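Local coordinates for protein Bug27 (Bordetella pertussis, PDB 2QPQ) that probably binds a small solute in the periplasm, closing its two lobes round it like a Venus flytrap, as other receptors of the Bug family do, at residues Lys90-Pro103 with Gly267-Met281. Numbering follows the deposited sequence.
Sequences KKDFAAVINVAYVP and GYSTASDGPEVFQKM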
# COMPACT_ATOMS: atom_id res chain seq x y z
N LYS A 90 10.26 -13.21 5.65
CA LYS A 90 11.59 -12.81 5.21
C LYS A 90 12.28 -13.92 4.38
O LYS A 90 12.68 -13.67 3.25
CB LYS A 90 12.45 -12.37 6.38
CG LYS A 90 11.85 -11.17 7.11
CD LYS A 90 12.83 -10.61 8.08
CE LYS A 90 12.23 -9.49 8.88
NZ LYS A 90 13.19 -9.11 9.99
N LYS A 91 12.39 -15.13 4.90
CA LYS A 91 13.20 -16.13 4.21
C LYS A 91 12.52 -16.72 2.97
O LYS A 91 13.22 -17.11 2.00
CB LYS A 91 13.57 -17.27 5.14
CG LYS A 91 14.50 -18.33 4.49
CD LYS A 91 15.96 -17.85 4.45
CE LYS A 91 16.84 -18.88 3.78
NZ LYS A 91 17.94 -18.21 3.01
N ASP A 92 11.19 -16.79 3.01
CA ASP A 92 10.49 -17.55 1.97
C ASP A 92 10.21 -16.77 0.67
O ASP A 92 9.56 -17.28 -0.23
CB ASP A 92 9.20 -18.17 2.51
CG ASP A 92 9.46 -19.28 3.50
OD1 ASP A 92 10.61 -19.79 3.57
OD2 ASP A 92 8.51 -19.64 4.23
N PHE A 93 10.64 -15.52 0.64
CA PHE A 93 10.44 -14.60 -0.48
C PHE A 93 11.70 -13.79 -0.71
O PHE A 93 12.44 -13.49 0.25
CB PHE A 93 9.26 -13.65 -0.19
CG PHE A 93 7.97 -14.38 0.11
CD1 PHE A 93 7.13 -14.80 -0.92
CD2 PHE A 93 7.63 -14.68 1.42
CE1 PHE A 93 5.95 -15.51 -0.62
CE2 PHE A 93 6.45 -15.39 1.70
CZ PHE A 93 5.63 -15.78 0.67
N ALA A 94 11.92 -13.42 -1.97
CA ALA A 94 13.03 -12.58 -2.39
C ALA A 94 12.45 -11.51 -3.31
O ALA A 94 11.64 -11.78 -4.21
CB ALA A 94 14.06 -13.39 -3.14
N ALA A 95 12.89 -10.29 -3.08
CA ALA A 95 12.35 -9.15 -3.81
C ALA A 95 12.91 -9.04 -5.21
O ALA A 95 14.07 -9.37 -5.45
CB ALA A 95 12.66 -7.86 -3.03
N VAL A 96 12.08 -8.58 -6.13
CA VAL A 96 12.50 -8.34 -7.52
C VAL A 96 12.52 -6.86 -7.83
O VAL A 96 13.57 -6.28 -8.22
CB VAL A 96 11.57 -9.05 -8.51
CG1 VAL A 96 11.96 -8.68 -9.96
CG2 VAL A 96 11.67 -10.58 -8.26
N ILE A 97 11.37 -6.21 -7.62
CA ILE A 97 11.27 -4.79 -7.97
C ILE A 97 10.13 -4.14 -7.24
O ILE A 97 9.06 -4.73 -7.11
CB ILE A 97 11.10 -4.58 -9.54
CG1 ILE A 97 11.09 -3.09 -9.92
CG2 ILE A 97 9.82 -5.31 -10.09
CD1 ILE A 97 11.22 -2.87 -11.48
N ASN A 98 10.37 -2.92 -6.76
CA ASN A 98 9.31 -2.01 -6.32
C ASN A 98 9.03 -1.02 -7.41
O ASN A 98 9.95 -0.26 -7.80
CB ASN A 98 9.74 -1.27 -5.06
CG ASN A 98 8.73 -0.24 -4.64
OD1 ASN A 98 7.53 -0.47 -4.72
ND2 ASN A 98 9.22 0.92 -4.17
N VAL A 99 7.79 -1.00 -7.91
CA VAL A 99 7.40 -0.22 -9.10
C VAL A 99 6.66 1.13 -8.83
O VAL A 99 6.58 1.99 -9.71
CB VAL A 99 6.61 -1.07 -10.10
CG1 VAL A 99 7.39 -2.33 -10.52
CG2 VAL A 99 5.25 -1.50 -9.53
N ALA A 100 6.12 1.31 -7.63
CA ALA A 100 5.32 2.49 -7.32
C ALA A 100 5.07 2.66 -5.85
O ALA A 100 4.83 1.67 -5.11
CB ALA A 100 3.97 2.42 -8.02
N TYR A 101 5.05 3.91 -5.44
CA TYR A 101 4.56 4.26 -4.11
C TYR A 101 3.22 4.95 -4.28
O TYR A 101 2.93 5.53 -5.33
CB TYR A 101 5.51 5.23 -3.44
CG TYR A 101 6.83 4.64 -3.00
CD1 TYR A 101 6.95 4.01 -1.76
CD2 TYR A 101 7.97 4.76 -3.80
CE1 TYR A 101 8.18 3.48 -1.34
CE2 TYR A 101 9.20 4.24 -3.41
CZ TYR A 101 9.30 3.61 -2.18
OH TYR A 101 10.52 3.10 -1.79
N VAL A 102 2.39 4.87 -3.25
CA VAL A 102 1.27 5.81 -3.15
C VAL A 102 1.11 6.23 -1.70
O VAL A 102 0.97 5.38 -0.80
CB VAL A 102 -0.08 5.29 -3.78
CG1 VAL A 102 -0.79 4.27 -2.86
CG2 VAL A 102 -1.04 6.47 -4.04
N PRO A 103 1.10 7.55 -1.46
CA PRO A 103 0.81 7.93 -0.09
C PRO A 103 -0.66 7.66 0.28
O PRO A 103 -1.53 7.54 -0.59
CB PRO A 103 1.14 9.42 -0.07
CG PRO A 103 0.87 9.88 -1.48
CD PRO A 103 1.27 8.73 -2.35
N GLY A 267 -1.64 9.58 -9.29
CA GLY A 267 -1.14 9.96 -7.99
C GLY A 267 -0.16 8.93 -7.45
O GLY A 267 0.25 9.04 -6.28
N TYR A 268 0.21 7.95 -8.29
CA TYR A 268 1.35 7.04 -7.99
C TYR A 268 2.67 7.73 -8.24
O TYR A 268 2.81 8.51 -9.19
CB TYR A 268 1.31 5.75 -8.81
CG TYR A 268 0.17 4.88 -8.40
CD1 TYR A 268 0.30 4.00 -7.32
CD2 TYR A 268 -1.06 4.98 -9.03
CE1 TYR A 268 -0.78 3.22 -6.90
CE2 TYR A 268 -2.13 4.23 -8.62
CZ TYR A 268 -1.97 3.34 -7.56
OH TYR A 268 -3.03 2.59 -7.15
N SER A 269 3.63 7.45 -7.37
CA SER A 269 4.97 7.90 -7.54
C SER A 269 5.72 6.69 -8.09
O SER A 269 5.76 5.64 -7.47
CB SER A 269 5.50 8.35 -6.19
OG SER A 269 6.81 8.83 -6.34
N THR A 270 6.23 6.79 -9.31
CA THR A 270 6.87 5.63 -9.90
C THR A 270 8.19 5.36 -9.17
O THR A 270 8.81 6.27 -8.58
CB THR A 270 7.07 5.81 -11.42
OG1 THR A 270 7.72 7.06 -11.64
CG2 THR A 270 5.66 5.86 -12.08
N ALA A 271 8.57 4.08 -9.14
CA ALA A 271 9.77 3.65 -8.42
C ALA A 271 10.39 2.54 -9.26
O ALA A 271 9.76 2.05 -10.20
CB ALA A 271 9.41 3.14 -7.04
N SER A 272 11.63 2.17 -8.96
CA SER A 272 12.26 1.03 -9.66
C SER A 272 13.33 0.50 -8.76
O SER A 272 14.45 0.19 -9.22
CB SER A 272 12.89 1.46 -11.01
OG SER A 272 13.81 2.52 -10.72
N ASP A 273 13.02 0.39 -7.47
CA ASP A 273 14.00 -0.14 -6.54
C ASP A 273 14.20 -1.60 -6.89
O ASP A 273 13.23 -2.34 -7.12
CB ASP A 273 13.51 0.01 -5.10
CG ASP A 273 13.05 1.42 -4.81
OD1 ASP A 273 13.86 2.35 -4.99
OD2 ASP A 273 11.87 1.61 -4.49
N GLY A 274 15.47 -2.01 -6.92
CA GLY A 274 15.82 -3.36 -7.38
C GLY A 274 15.82 -4.42 -6.30
O GLY A 274 15.42 -4.15 -5.15
N PRO A 275 16.27 -5.64 -6.65
CA PRO A 275 16.24 -6.79 -5.74
C PRO A 275 16.77 -6.49 -4.33
O PRO A 275 16.03 -6.67 -3.33
CB PRO A 275 17.06 -7.83 -6.50
CG PRO A 275 16.72 -7.53 -7.96
CD PRO A 275 16.77 -6.03 -8.00
N GLU A 276 17.98 -5.97 -4.25
CA GLU A 276 18.60 -5.68 -2.97
C GLU A 276 17.90 -4.58 -2.17
O GLU A 276 17.60 -4.77 -0.97
CB GLU A 276 20.09 -5.35 -3.16
CG GLU A 276 20.84 -5.05 -1.87
CD GLU A 276 22.35 -5.09 -2.00
OE1 GLU A 276 22.87 -5.16 -3.15
OE2 GLU A 276 23.02 -5.07 -0.92
N VAL A 277 17.64 -3.45 -2.82
CA VAL A 277 17.02 -2.33 -2.13
C VAL A 277 15.60 -2.71 -1.66
O VAL A 277 15.20 -2.43 -0.49
CB VAL A 277 16.92 -1.08 -3.03
CG1 VAL A 277 16.05 0.00 -2.33
CG2 VAL A 277 18.33 -0.52 -3.35
N PHE A 278 14.86 -3.36 -2.56
CA PHE A 278 13.47 -3.66 -2.25
C PHE A 278 13.43 -4.70 -1.11
O PHE A 278 12.61 -4.60 -0.19
CB PHE A 278 12.68 -4.10 -3.53
CG PHE A 278 11.18 -4.32 -3.30
CD1 PHE A 278 10.49 -3.60 -2.31
CD2 PHE A 278 10.47 -5.20 -4.11
CE1 PHE A 278 9.12 -3.78 -2.12
CE2 PHE A 278 9.09 -5.39 -3.92
CZ PHE A 278 8.42 -4.67 -2.91
N GLN A 279 14.30 -5.70 -1.18
CA GLN A 279 14.40 -6.70 -0.11
C GLN A 279 14.66 -6.05 1.24
O GLN A 279 14.04 -6.42 2.25
CB GLN A 279 15.48 -7.77 -0.38
CG GLN A 279 15.52 -8.90 0.69
CD GLN A 279 14.24 -9.72 0.67
OE1 GLN A 279 13.66 -9.91 -0.38
NE2 GLN A 279 13.77 -10.15 1.83
N LYS A 280 15.59 -5.10 1.26
CA LYS A 280 15.84 -4.37 2.49
C LYS A 280 14.60 -3.61 2.99
O LYS A 280 14.31 -3.62 4.19
CB LYS A 280 17.04 -3.43 2.31
CG LYS A 280 17.60 -2.78 3.61
CD LYS A 280 18.29 -3.77 4.54
CE LYS A 280 18.88 -3.04 5.77
NZ LYS A 280 18.97 -3.96 6.94
N MET A 281 13.88 -2.96 2.07
CA MET A 281 12.66 -2.22 2.42
C MET A 281 11.62 -3.16 3.02
O MET A 281 11.01 -2.82 4.02
CB MET A 281 12.04 -1.56 1.18
CG MET A 281 12.98 -0.75 0.29
SD MET A 281 12.13 -0.00 -1.13
CE MET A 281 10.55 0.43 -0.28
O HOH W 1 11.02 -11.59 2.05
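Tyr101 meets Ala271 and Met281 where strand 93-109 runs beside strand 269-273, antiparallel to it, and the helix that follows. The Tyr101 ring has its CE2 3.8 Å from Ala271 CB, while the Met281 methyl, CE, arrives from the opposite direction against the phenol end. At the same residue the backbone forms a hydrogen-bonded antiparallel pair with Ser269: Tyr101 N gives a nearly straight bond to Ser269 O (2.8 Å), and Ser269 N returns one to Tyr101 O. Asn98 lies on the same face of the sheet. Its chi1 of 175° swings the amide away from the backbone N, alongside the Asp273 carboxylate and nearly coplanar with it, and ND2 donates to Asp273 OD2 at 2.8 Å. Asn98 CB meanwhile sits over one face of the Phe278 ring, a CH-pi contact 3.8 Å from the centroid. Asn98 OD1 is taken by the backbone N of His230, so both ends of the amide are held. Between Asn98 and Ala100 the register slips by one residue, a beta bulge, and Ala271 N reaches Val99 O from well above the carbonyl plane. Beyond the short strand, Gly274 is the helix N-cap, and the first turns press on Ala95: its CB touches Phe278 CD2 (3.6 Å), and its N-H bonds to Gln279 OE1 (2.8 Å). The bend at chi2 (65°) brings the Gln279 amide back to the strand; its NE2 binds Glu283 and a water shared with Lys90 O. The contact thus joins the C-terminal strand-helix unit to a long strand that also pairs with 227-235, 180-183 and 196-201, consistent with a crossing between flytrap lobes; helix 240-254 packs on Ile97 and Pro275, helix 21-35 on Val99, Ala100 and Tyr268.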